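Local coordinates for CRISPR-associated protein, Cse1 family (Acidimicrobium ferrooxidans, PDB 4H3T) that probably serves as the large, Cse1-family subunit of a type I-E CRISPR Cascade complex, helping it recognise invading DNA, at residues Phe49-Pro54 with His168-Ala173; Asp93-Ala96 with Arg101-Leu104; Gly351-Gly356 with Thr386-Leu391; Ala367-Gly370 with Thr375-Asp378; Ala399-Asp404 with Arg468-Gly473. The protein carries 1 engineered substitution. All coordinates share one frame; numbering follows the deposited sequence.

Interaction 1: residues Phe49-Pro54 with His168-Ala173; sequences FPTLEP and HAFGSA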
# COMPACT_ATOMS: atom_id res chain seq x y z
N PHE A 49 -1.58 11.35 -5.83
CA PHE A 49 -2.46 10.81 -4.80
C PHE A 49 -2.07 9.36 -4.57
O PHE A 49 -1.78 8.68 -5.53
CB PHE A 49 -3.93 11.00 -5.25
CG PHE A 49 -4.89 10.70 -4.12
CD1 PHE A 49 -5.13 11.64 -3.13
CD2 PHE A 49 -5.38 9.41 -3.94
CE1 PHE A 49 -5.97 11.35 -2.06
CE2 PHE A 49 -6.16 9.10 -2.84
CZ PHE A 49 -6.47 10.07 -1.92
N PRO A 50 -2.01 8.91 -3.31
CA PRO A 50 -1.39 7.60 -3.02
C PRO A 50 -2.01 6.37 -3.64
O PRO A 50 -1.28 5.49 -3.99
CB PRO A 50 -1.47 7.49 -1.50
CG PRO A 50 -1.68 8.87 -1.02
CD PRO A 50 -2.31 9.65 -2.07
N THR A 51 -3.29 6.35 -3.86
CA THR A 51 -3.95 5.17 -4.40
C THR A 51 -3.61 4.99 -5.88
O THR A 51 -3.74 3.91 -6.43
CB THR A 51 -5.45 5.24 -4.22
OG1 THR A 51 -5.92 6.43 -4.79
CG2 THR A 51 -5.86 5.19 -2.81
N LEU A 52 -3.20 6.04 -6.52
CA LEU A 52 -2.87 5.91 -7.93
C LEU A 52 -1.64 4.97 -8.19
O LEU A 52 -1.54 4.36 -9.25
CB LEU A 52 -2.58 7.28 -8.53
CG LEU A 52 -3.80 8.27 -8.65
CD1 LEU A 52 -3.31 9.66 -9.15
CD2 LEU A 52 -4.76 7.77 -9.67
N GLU A 53 -0.65 4.99 -7.32
CA GLU A 53 0.58 4.27 -7.61
C GLU A 53 0.39 2.76 -7.64
O GLU A 53 0.74 2.18 -8.65
CB GLU A 53 1.71 4.71 -6.68
CG GLU A 53 3.03 4.11 -7.14
CD GLU A 53 4.24 4.72 -6.46
OE1 GLU A 53 4.07 5.76 -5.81
OE2 GLU A 53 5.36 4.17 -6.61
N PRO A 54 -0.24 2.10 -6.66
CA PRO A 54 -0.47 0.63 -6.77
C PRO A 54 -1.34 0.29 -7.99
O PRO A 54 -1.14 -0.70 -8.69
CB PRO A 54 -1.21 0.29 -5.46
CG PRO A 54 -0.92 1.39 -4.55
CD PRO A 54 -0.67 2.62 -5.33
N HIS A 168 -11.66 1.50 -10.54
CA HIS A 168 -11.98 0.08 -10.63
C HIS A 168 -11.40 -0.73 -9.48
O HIS A 168 -11.98 -1.76 -9.08
CB HIS A 168 -11.45 -0.51 -11.91
CG HIS A 168 -12.32 -0.32 -13.09
ND1 HIS A 168 -13.48 -1.01 -13.23
CD2 HIS A 168 -12.20 0.58 -14.11
CE1 HIS A 168 -13.99 -0.62 -14.39
NE2 HIS A 168 -13.27 0.37 -14.94
N ALA A 169 -10.29 -0.26 -8.90
CA ALA A 169 -9.54 -0.94 -7.83
C ALA A 169 -9.85 -0.43 -6.42
O ALA A 169 -9.68 -1.17 -5.48
CB ALA A 169 -8.02 -0.75 -8.12
N PHE A 170 -10.16 0.88 -6.26
CA PHE A 170 -10.26 1.51 -4.94
C PHE A 170 -11.65 2.11 -4.66
O PHE A 170 -11.79 2.82 -3.72
CB PHE A 170 -9.20 2.63 -4.81
CG PHE A 170 -7.83 2.13 -4.44
CD1 PHE A 170 -7.51 1.87 -3.13
CD2 PHE A 170 -6.83 2.01 -5.41
CE1 PHE A 170 -6.22 1.46 -2.76
CE2 PHE A 170 -5.52 1.62 -5.03
CZ PHE A 170 -5.23 1.35 -3.70
N GLY A 171 -12.66 1.76 -5.41
CA GLY A 171 -13.98 2.32 -5.16
C GLY A 171 -14.62 1.89 -3.83
O GLY A 171 -14.18 0.95 -3.16
N SER A 172 -15.64 2.61 -3.41
CA SER A 172 -16.33 2.31 -2.15
C SER A 172 -17.74 1.77 -2.47
O SER A 172 -18.15 1.73 -3.65
CB SER A 172 -16.41 3.58 -1.30
OG SER A 172 -17.43 4.44 -1.80
N ALA A 173 -18.53 1.46 -1.41
CA ALA A 173 -19.91 1.00 -1.56
C ALA A 173 -20.84 2.13 -1.99
O ALA A 173 -22.00 1.86 -2.28
CB ALA A 173 -20.41 0.39 -0.26
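T51 and F170 bring their CA atoms to 7.3 Å where the type I turn F49-L52, leading into helix 52-68, meets the C-terminal part of helix 157-170. The F170 ring lies flat under the side chain of T51. T51 CB stands 3.7 Å from the F170 ring centroid, only 10° off the ring normal, a CH-pi contact over the middle of the face. With T51 OG1 set between its backbone N and carbonyl carbon (chi1 55°), CG2 lies over the CD1-CE1 side of the same ring, while OG1 is hydrogen-bonded to E166. The T51 carbonyl also meets the ring: its O is 3.2 Å from F170 CE2. P54 adds a looser contact at the ring edge, its CG 4.4 Å from F170 CZ. With an alanine at the phenylalanine position, the methine and methyl of T51 would probably lose their aromatic floor and a gap would open between the turn and helix 157-170. Around this buried joint, L197 and A198 of helix 196-199 pack on F170, L379 of strand 375-387 touches T51, and T365 of strand 359-370 touches P54, so the contact lies between helix 196-199 and strands 359-370 and 375-387.

Interaction 2: residues Asp93-Ala96 with Arg101-Leu104; sequences DYFA and RFDL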
# COMPACT_ATOMS: atom_id res chain seq x y z
N ASP A 93 5.12 -4.30 -31.41
CA ASP A 93 4.27 -5.38 -31.93
C ASP A 93 3.01 -5.54 -31.05
O ASP A 93 1.91 -5.69 -31.58
CB ASP A 93 5.03 -6.73 -31.97
CG ASP A 93 6.12 -6.84 -33.01
OD1 ASP A 93 6.17 -5.96 -33.92
OD2 ASP A 93 6.94 -7.79 -32.90
N TYR A 94 3.16 -5.46 -29.73
CA TYR A 94 1.99 -5.60 -28.84
C TYR A 94 1.01 -4.45 -29.07
O TYR A 94 -0.17 -4.70 -29.29
CB TYR A 94 2.41 -5.71 -27.37
CG TYR A 94 1.25 -5.99 -26.45
CD1 TYR A 94 0.79 -7.29 -26.26
CD2 TYR A 94 0.56 -4.96 -25.84
CE1 TYR A 94 -0.31 -7.55 -25.46
CE2 TYR A 94 -0.59 -5.19 -25.12
CZ TYR A 94 -1.00 -6.49 -24.88
OH TYR A 94 -2.10 -6.68 -24.09
N PHE A 95 1.48 -3.19 -29.02
CA PHE A 95 0.56 -2.04 -29.18
C PHE A 95 0.02 -1.92 -30.60
O PHE A 95 -1.11 -1.47 -30.74
CB PHE A 95 1.21 -0.72 -28.72
CG PHE A 95 1.28 -0.61 -27.23
CD1 PHE A 95 0.14 -0.71 -26.45
CD2 PHE A 95 2.51 -0.49 -26.58
CE1 PHE A 95 0.21 -0.61 -25.07
CE2 PHE A 95 2.58 -0.45 -25.18
CZ PHE A 95 1.43 -0.58 -24.44
N ALA A 96 0.71 -2.45 -31.63
CA ALA A 96 0.11 -2.47 -32.98
C ALA A 96 -1.10 -3.42 -32.94
O ALA A 96 -2.15 -3.07 -33.44
CB ALA A 96 1.12 -2.91 -34.05
N ARG A 101 -7.92 -1.16 -28.56
CA ARG A 101 -8.50 -1.32 -27.22
C ARG A 101 -7.99 -0.32 -26.20
O ARG A 101 -8.51 -0.34 -25.07
CB ARG A 101 -8.26 -2.75 -26.73
CG ARG A 101 -8.91 -3.82 -27.61
CD ARG A 101 -10.45 -3.77 -27.63
NE ARG A 101 -11.03 -3.98 -26.28
CZ ARG A 101 -11.44 -5.14 -25.77
NH1 ARG A 101 -11.34 -6.27 -26.49
NH2 ARG A 101 -11.93 -5.19 -24.54
N PHE A 102 -7.03 0.57 -26.57
CA PHE A 102 -6.46 1.57 -25.68
C PHE A 102 -6.98 2.98 -25.93
O PHE A 102 -6.43 3.92 -25.38
CB PHE A 102 -4.94 1.57 -25.78
CG PHE A 102 -4.38 0.41 -25.01
CD1 PHE A 102 -4.19 0.50 -23.64
CD2 PHE A 102 -4.04 -0.78 -25.65
CE1 PHE A 102 -3.72 -0.59 -22.92
CE2 PHE A 102 -3.59 -1.87 -24.93
CZ PHE A 102 -3.41 -1.76 -23.57
N ASP A 103 -8.06 3.14 -26.67
CA ASP A 103 -8.65 4.46 -26.91
C ASP A 103 -9.67 4.73 -25.78
O ASP A 103 -10.70 4.06 -25.63
CB ASP A 103 -9.22 4.56 -28.35
CG ASP A 103 -9.88 5.89 -28.76
OD1 ASP A 103 -9.78 6.88 -28.00
OD2 ASP A 103 -10.52 5.93 -29.82
N LEU A 104 -9.39 5.78 -24.99
CA LEU A 104 -10.27 6.20 -23.91
C LEU A 104 -11.68 6.60 -24.39
O LEU A 104 -12.64 6.48 -23.63
CB LEU A 104 -9.63 7.41 -23.18
CG LEU A 104 -10.13 7.71 -21.77
CD1 LEU A 104 -9.77 6.60 -20.80
CD2 LEU A 104 -9.59 9.05 -21.28
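F102 contributes the largest surface to this contact, and the F95 ring points its edge at it. The two rings form a T-shaped pair, centroids 5.5 Å apart and planes at 76°. F95 supplies the edge: its CE1 reaches over the face of F102, displaced toward the rim, and lies 4.0 Å from F102 CE2. F102 CZ is almost as near to that same F95 CE1, at 4.1 Å, so F95 CE1 sits over the CE2-CZ bond of F102. In both phenylalanines CG is anti to the carbonyl carbon, with chi1 of -74° in F95 and -78° in F102, which turns each ring toward the other. Y94, the preceding residue on the helix, is the third partner and a lighter one; its CE2 comes to 4.5 Å from F102 CE2. The tyrosine hydroxyl looks to other partners, hydrogen-bonding with E238 and W237. The F102 ring further meets those of W237 and F111, and L32 of helix 32-37 touches both F95 and F102. F95 and Y94 also pack on L63 of helix 52-68. The arrangement is a buried aromatic cluster in which the chain, after leaving helix 88-98, doubles back and lays a loop phenylalanine against the helix it has just left, joined to it by edge-to-face packing.

Interaction 3: residues Gly351-Gly356 with Thr386-Leu391; sequences GLQSRG and TPLAVL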
# COMPACT_ATOMS: atom_id res chain seq x y z
N GLY A 351 14.98 -14.28 -2.67
CA GLY A 351 15.96 -15.08 -3.38
C GLY A 351 16.84 -14.36 -4.39
O GLY A 351 17.51 -15.05 -5.15
N LEU A 352 16.89 -13.01 -4.42
CA LEU A 352 17.65 -12.25 -5.44
C LEU A 352 19.00 -11.60 -5.01
O LEU A 352 19.58 -10.82 -5.78
CB LEU A 352 16.75 -11.11 -6.01
CG LEU A 352 15.42 -11.55 -6.59
CD1 LEU A 352 14.64 -10.37 -7.15
CD2 LEU A 352 15.60 -12.63 -7.64
N GLN A 353 19.51 -11.89 -3.86
CA GLN A 353 20.85 -11.35 -3.44
C GLN A 353 22.03 -11.61 -4.46
O GLN A 353 22.83 -10.71 -4.74
CB GLN A 353 21.25 -12.01 -2.13
CG GLN A 353 20.24 -11.63 -1.00
CD GLN A 353 20.91 -11.31 0.34
OE1 GLN A 353 21.74 -10.40 0.44
NE2 GLN A 353 20.50 -11.99 1.40
N SER A 354 22.04 -12.81 -5.07
CA SER A 354 23.13 -13.14 -6.01
C SER A 354 23.04 -12.27 -7.29
O SER A 354 24.01 -12.22 -8.02
CB SER A 354 23.16 -14.63 -6.32
OG SER A 354 21.97 -15.06 -6.97
N ARG A 355 21.91 -11.51 -7.52
CA ARG A 355 21.77 -10.57 -8.64
C ARG A 355 22.33 -9.13 -8.37
O ARG A 355 22.13 -8.23 -9.21
CB ARG A 355 20.29 -10.43 -9.04
CG ARG A 355 19.66 -11.75 -9.45
CD ARG A 355 20.20 -12.24 -10.76
NE ARG A 355 19.43 -13.40 -11.16
CZ ARG A 355 19.55 -14.00 -12.33
NH1 ARG A 355 20.43 -13.55 -13.23
NH2 ARG A 355 18.78 -15.04 -12.63
N GLY A 356 23.01 -8.91 -7.24
CA GLY A 356 23.56 -7.60 -6.92
C GLY A 356 22.58 -6.59 -6.32
O GLY A 356 22.83 -5.38 -6.38
N THR A 386 14.37 -1.35 2.82
CA THR A 386 14.53 -2.64 3.44
C THR A 386 15.65 -3.52 2.79
O THR A 386 15.54 -3.91 1.61
CB THR A 386 13.17 -3.41 3.44
OG1 THR A 386 12.14 -2.57 4.00
CG2 THR A 386 13.23 -4.68 4.29
N PRO A 387 16.63 -3.95 3.62
CA PRO A 387 17.66 -4.87 3.12
C PRO A 387 17.09 -6.22 2.77
O PRO A 387 16.21 -6.75 3.50
CB PRO A 387 18.60 -5.04 4.33
CG PRO A 387 18.32 -3.93 5.20
CD PRO A 387 16.91 -3.57 5.02
N LEU A 388 17.61 -6.80 1.69
CA LEU A 388 17.21 -8.16 1.36
C LEU A 388 17.64 -9.10 2.49
O LEU A 388 16.96 -10.08 2.75
CB LEU A 388 17.81 -8.63 0.02
CG LEU A 388 16.90 -8.43 -1.15
CD1 LEU A 388 16.57 -6.97 -1.31
CD2 LEU A 388 17.50 -9.05 -2.44
N ALA A 389 18.67 -8.74 3.22
CA ALA A 389 19.11 -9.53 4.41
C ALA A 389 17.99 -9.69 5.45
O ALA A 389 17.90 -10.74 6.06
CB ALA A 389 20.30 -8.85 5.06
N VAL A 390 17.10 -8.70 5.61
CA VAL A 390 16.01 -8.73 6.59
C VAL A 390 14.87 -9.65 6.10
O VAL A 390 14.13 -10.23 6.91
CB VAL A 390 15.57 -7.29 6.90
CG1 VAL A 390 14.23 -7.23 7.65
CG2 VAL A 390 16.66 -6.56 7.68
N LEU A 391 14.76 -9.81 4.79
CA LEU A 391 13.78 -10.72 4.15
C LEU A 391 14.23 -12.17 4.25
O LEU A 391 13.40 -13.07 4.07
CB LEU A 391 13.54 -10.38 2.68
CG LEU A 391 13.08 -9.02 2.39
CD1 LEU A 391 12.83 -8.84 0.88
CD2 LEU A 391 11.79 -8.70 3.19
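L388 and Q353 carry most of this contact, which is made of van der Waals packing across the two segments. The apolar part centres on L388 CD2. This methyl sits 4.2 Å from L352 CB and presses close to the backbone between L352 and Q353, 3.9 Å from L352 C and 3.8 Å from Q353 N. A second kind of contact uses the aliphatic stem of Q353: the side chains of Q353 and L388 run alongside each other, pointing opposite ways, and Q353 CG lies 4.0 Å from L388 CB. The stem bends at chi2 (-138°), which carries the amide over the start of the short, weakly bonded helix 388-391, where Q353 NE2 comes 4.1 Å from A389 CA. Hydrogen bonding works within each segment instead: R355 N donates to L352 O at 3.0 Å in the 3-10 turn, and V390 N donates to P387 O at the same length. Around the contact, L352 packs on W77 of helix 74-82, L388 on I357 and V360, and R355 forms a salt bridge with E82. The chemistry thus implies a joint with an apolar inner half, where buried L352 and L388 meet, and an outer half in which an exposed glutamine lends its hydrocarbon stem while its amide makes no polar bond to the facing segment.

Interaction 4: residues Ala367-Gly370 with Thr375-Asp378; sequences AKFG and TLDD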
# COMPACT_ATOMS: atom_id res chain seq x y z
N ALA A 367 -6.27 0.72 3.41
CA ALA A 367 -7.40 1.64 3.57
C ALA A 367 -8.33 1.14 4.60
O ALA A 367 -8.40 -0.08 4.81
CB ALA A 367 -8.13 1.80 2.25
N LYS A 368 -9.05 2.08 5.23
CA LYS A 368 -10.08 1.83 6.23
C LYS A 368 -11.31 2.68 5.86
O LYS A 368 -11.16 3.88 5.54
CB LYS A 368 -9.59 2.14 7.62
CG LYS A 368 -10.36 1.39 8.70
CD LYS A 368 -10.21 2.03 10.10
CE LYS A 368 -9.08 1.44 10.92
NZ LYS A 368 -9.09 1.98 12.32
N PHE A 369 -12.49 2.04 5.81
CA PHE A 369 -13.75 2.66 5.44
C PHE A 369 -14.69 2.72 6.61
O PHE A 369 -14.65 1.86 7.48
CB PHE A 369 -14.45 1.87 4.31
CG PHE A 369 -13.69 1.94 3.03
CD1 PHE A 369 -14.01 2.89 2.06
CD2 PHE A 369 -12.59 1.11 2.82
CE1 PHE A 369 -13.24 3.01 0.91
CE2 PHE A 369 -11.81 1.24 1.68
CZ PHE A 369 -12.14 2.20 0.73
N GLY A 370 -15.54 3.73 6.60
CA GLY A 370 -16.60 3.91 7.58
C GLY A 370 -17.96 4.00 6.90
O GLY A 370 -18.06 3.95 5.66
N THR A 375 -17.48 5.62 3.17
CA THR A 375 -16.49 6.70 3.30
C THR A 375 -15.10 6.17 3.61
O THR A 375 -14.94 5.31 4.48
CB THR A 375 -16.93 7.69 4.39
OG1 THR A 375 -16.92 7.01 5.65
CG2 THR A 375 -18.34 8.30 4.12
N LEU A 376 -14.10 6.68 2.91
CA LEU A 376 -12.70 6.35 3.15
C LEU A 376 -12.27 7.11 4.38
O LEU A 376 -12.24 8.34 4.35
CB LEU A 376 -11.84 6.73 1.94
CG LEU A 376 -10.33 6.47 2.09
CD1 LEU A 376 -10.05 4.98 2.13
CD2 LEU A 376 -9.57 7.18 0.95
N ASP A 377 -12.11 6.41 5.50
CA ASP A 377 -11.79 7.07 6.77
C ASP A 377 -10.31 7.20 7.00
O ASP A 377 -9.89 8.11 7.66
CB ASP A 377 -12.38 6.29 7.93
CG ASP A 377 -13.85 6.52 8.17
OD1 ASP A 377 -14.50 7.20 7.32
OD2 ASP A 377 -14.36 6.04 9.20
N ASP A 378 -9.52 6.27 6.53
CA ASP A 378 -8.09 6.32 6.77
C ASP A 378 -7.37 5.66 5.67
O ASP A 378 -7.87 4.72 5.07
CB ASP A 378 -7.72 5.62 8.09
CG ASP A 378 -6.77 6.49 8.91
OD1 ASP A 378 -5.70 6.92 8.36
OD2 ASP A 378 -7.12 6.79 10.09
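F369 and L376 meet because their first torsions lean the groups together: F369 CG is anti to its carbonyl carbon (chi1 -67°), and L376 CG lies opposite the backbone nitrogen (chi1 178°). They face each other near the turn of the beta hairpin of strands 359-370 and 375-387, which a classic beta bulge interrupts. L376 CD1 stands over one face of the F369 ring, offset toward the rim, in a CH-pi contact 4.1 Å from the centroid; the same methyl touches A367 CB at 3.7 Å. F369 also packs on S172 and I194. Replacing the phenylalanine by a serine would probably leave that L376 methyl without its ring and open a gap toward S172 and I194. In the bulge, D377 and D378 both lie across from K368. K368 O is gripped by two donors, D377 N at 2.7 Å and D378 N at 3.1 Å, while K368 N donates to D378 O. The K368 ammonium group and the D378 carboxylate carry opposite charges but stay apart, NZ to OD2 5.7 Å. At the turn end, G370 and T375 form a hydrogen-bonded pair. G370, without a side chain, lets the D377 carboxylate lie close, D377 OD2 3.5 Å from G370 CA. G370 N donates to T375 O at 2.7 Å, in the carbonyl plane, whereas T375 N returns to G370 O from above the plane of that carbonyl.

Interaction 5: residues Ala399-Asp404 with Arg468-Gly473; sequences ATVAID and RHFLTG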
# COMPACT_ATOMS: atom_id res chain seq x y z
N ALA A 399 16.59 -10.08 10.41
CA ALA A 399 15.18 -9.82 10.69
C ALA A 399 14.93 -9.76 12.21
O ALA A 399 14.24 -8.87 12.71
CB ALA A 399 14.33 -10.91 10.06
N THR A 400 15.57 -10.65 12.96
CA THR A 400 15.42 -10.70 14.41
C THR A 400 15.90 -9.39 15.08
O THR A 400 15.19 -8.85 15.95
CB THR A 400 16.13 -11.93 14.99
OG1 THR A 400 15.53 -13.08 14.39
CG2 THR A 400 16.02 -12.04 16.54
N VAL A 401 17.08 -8.88 14.69
CA VAL A 401 17.55 -7.61 15.28
C VAL A 401 16.60 -6.47 14.84
O VAL A 401 16.30 -5.56 15.65
CB VAL A 401 19.05 -7.29 14.98
CG1 VAL A 401 19.31 -6.95 13.52
CG2 VAL A 401 19.55 -6.17 15.88
N ALA A 402 16.15 -6.47 13.57
CA ALA A 402 15.21 -5.41 13.12
C ALA A 402 13.90 -5.42 13.94
O ALA A 402 13.45 -4.37 14.37
CB ALA A 402 14.88 -5.57 11.67
N ILE A 403 13.28 -6.59 14.12
CA ILE A 403 12.05 -6.73 14.92
C ILE A 403 12.32 -6.39 16.39
O ILE A 403 11.54 -5.66 17.02
CB ILE A 403 11.46 -8.16 14.76
CG1 ILE A 403 10.97 -8.38 13.29
CG2 ILE A 403 10.34 -8.41 15.75
CD1 ILE A 403 9.73 -7.57 12.87
N ASP A 404 13.41 -6.90 16.95
CA ASP A 404 13.76 -6.64 18.35
C ASP A 404 13.99 -5.16 18.62
O ASP A 404 13.76 -4.70 19.74
CB ASP A 404 14.97 -7.43 18.79
CG ASP A 404 14.75 -8.91 18.91
OD1 ASP A 404 13.60 -9.34 18.80
OD2 ASP A 404 15.75 -9.64 19.08
N ARG A 468 15.07 4.10 10.48
CA ARG A 468 15.24 3.87 9.04
C ARG A 468 16.73 3.71 8.65
O ARG A 468 17.08 2.86 7.81
CB ARG A 468 14.57 4.99 8.26
CG ARG A 468 13.01 4.99 8.37
CD ARG A 468 12.45 6.26 7.77
NE ARG A 468 11.00 6.27 7.88
CZ ARG A 468 10.14 5.68 7.05
NH1 ARG A 468 10.58 5.06 5.97
NH2 ARG A 468 8.84 5.70 7.30
N HIS A 469 17.59 4.55 9.23
CA HIS A 469 19.06 4.51 9.08
C HIS A 469 19.60 3.21 9.65
O HIS A 469 20.46 2.59 9.06
CB HIS A 469 19.75 5.71 9.78
CG HIS A 469 21.23 5.80 9.54
ND1 HIS A 469 22.16 5.75 10.60
CD2 HIS A 469 21.90 6.03 8.38
CE1 HIS A 469 23.36 5.88 10.04
NE2 HIS A 469 23.27 6.06 8.71
N PHE A 470 19.13 2.81 10.82
CA PHE A 470 19.54 1.55 11.45
C PHE A 470 19.15 0.35 10.55
O PHE A 470 19.98 -0.51 10.28
CB PHE A 470 18.87 1.44 12.87
CG PHE A 470 18.62 0.04 13.38
CD1 PHE A 470 19.61 -0.66 14.06
CD2 PHE A 470 17.40 -0.59 13.14
CE1 PHE A 470 19.39 -1.99 14.44
CE2 PHE A 470 17.20 -1.91 13.50
CZ PHE A 470 18.18 -2.60 14.17
N LEU A 471 17.90 0.33 10.06
CA LEU A 471 17.42 -0.76 9.24
C LEU A 471 18.22 -0.87 7.92
O LEU A 471 18.68 -1.96 7.56
CB LEU A 471 15.91 -0.57 8.95
CG LEU A 471 15.26 -1.61 8.00
CD1 LEU A 471 15.29 -2.97 8.64
CD2 LEU A 471 13.83 -1.33 7.70
N THR A 472 18.45 0.28 7.25
CA THR A 472 19.27 0.31 6.01
C THR A 472 20.67 -0.23 6.27
O THR A 472 21.20 -0.98 5.44
CB THR A 472 19.31 1.75 5.39
OG1 THR A 472 17.97 2.03 4.93
CG2 THR A 472 20.25 1.86 4.24
N GLY A 473 21.25 0.11 7.42
CA GLY A 473 22.62 -0.33 7.78
C GLY A 473 22.79 -1.83 7.97
O GLY A 473 23.89 -2.35 7.80
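F470 drives its ring edge into the backbone of the helix opposite, meeting V401 and A402. F470 CZ lies 3.8 Å from V401 O and F470 CE2 4.0 Å from A402 CA, both partners lying near the ring plane. The side chain of V401 comes in obliquely, its CG2 4.2 Å from F470 CZ. One residue on, L471 CD1 meets A402 CB at 4.0 Å, so a methyl of the leucine rests on the alanine methyl; the CA atoms of A402 and L471 are 6.4 Å apart. Torsions put both large groups in place: CG of F470 swings away from the backbone N, chi1 152°, and CG of L471 does likewise at 176°, which extends them from their helix toward its neighbour. The two segments run antiparallel, their short axes at 172° and 10.5 Å apart at closest approach. Beyond this first shell, Y467 and W487 put their rings near that of F470, and the Y467 hydroxyl hydrogen-bonds A402 O. V401 and A402 also touch L474, just beyond the segment. Helices 397-415 and 445-473 with 481-504 and 511-532 are consistent with the C-terminal helical bundle known in Cse1 proteins. P483 of helix 481-504 touches F470; from outside the bundle, L330 of helix 330-334 packs on A402, and L384 and P387 of strand 375-387 on L471.

How the interactions relate
From the N terminus, interaction 1 closes a long loop from F49-P54 to H168-A173, and interaction 2 lies nested within it as a short return onto helix 88-98. After that loop come interactions 3 and 4: the former joins the loop before strand 359-370 to the exit of strand 375-387, and the latter, nested inside it, holds the turn end of the same hairpin, about 34 Å away between centres. Interaction 5 follows in series and pairs two C-terminal helices. None cross. The hairpin lies between the N-terminal part of the fold and the C-terminal helices: S172 packs on F369 between interactions 1 and 4, while P387 and V390 meet L471 and A399 between interactions 3 and 5.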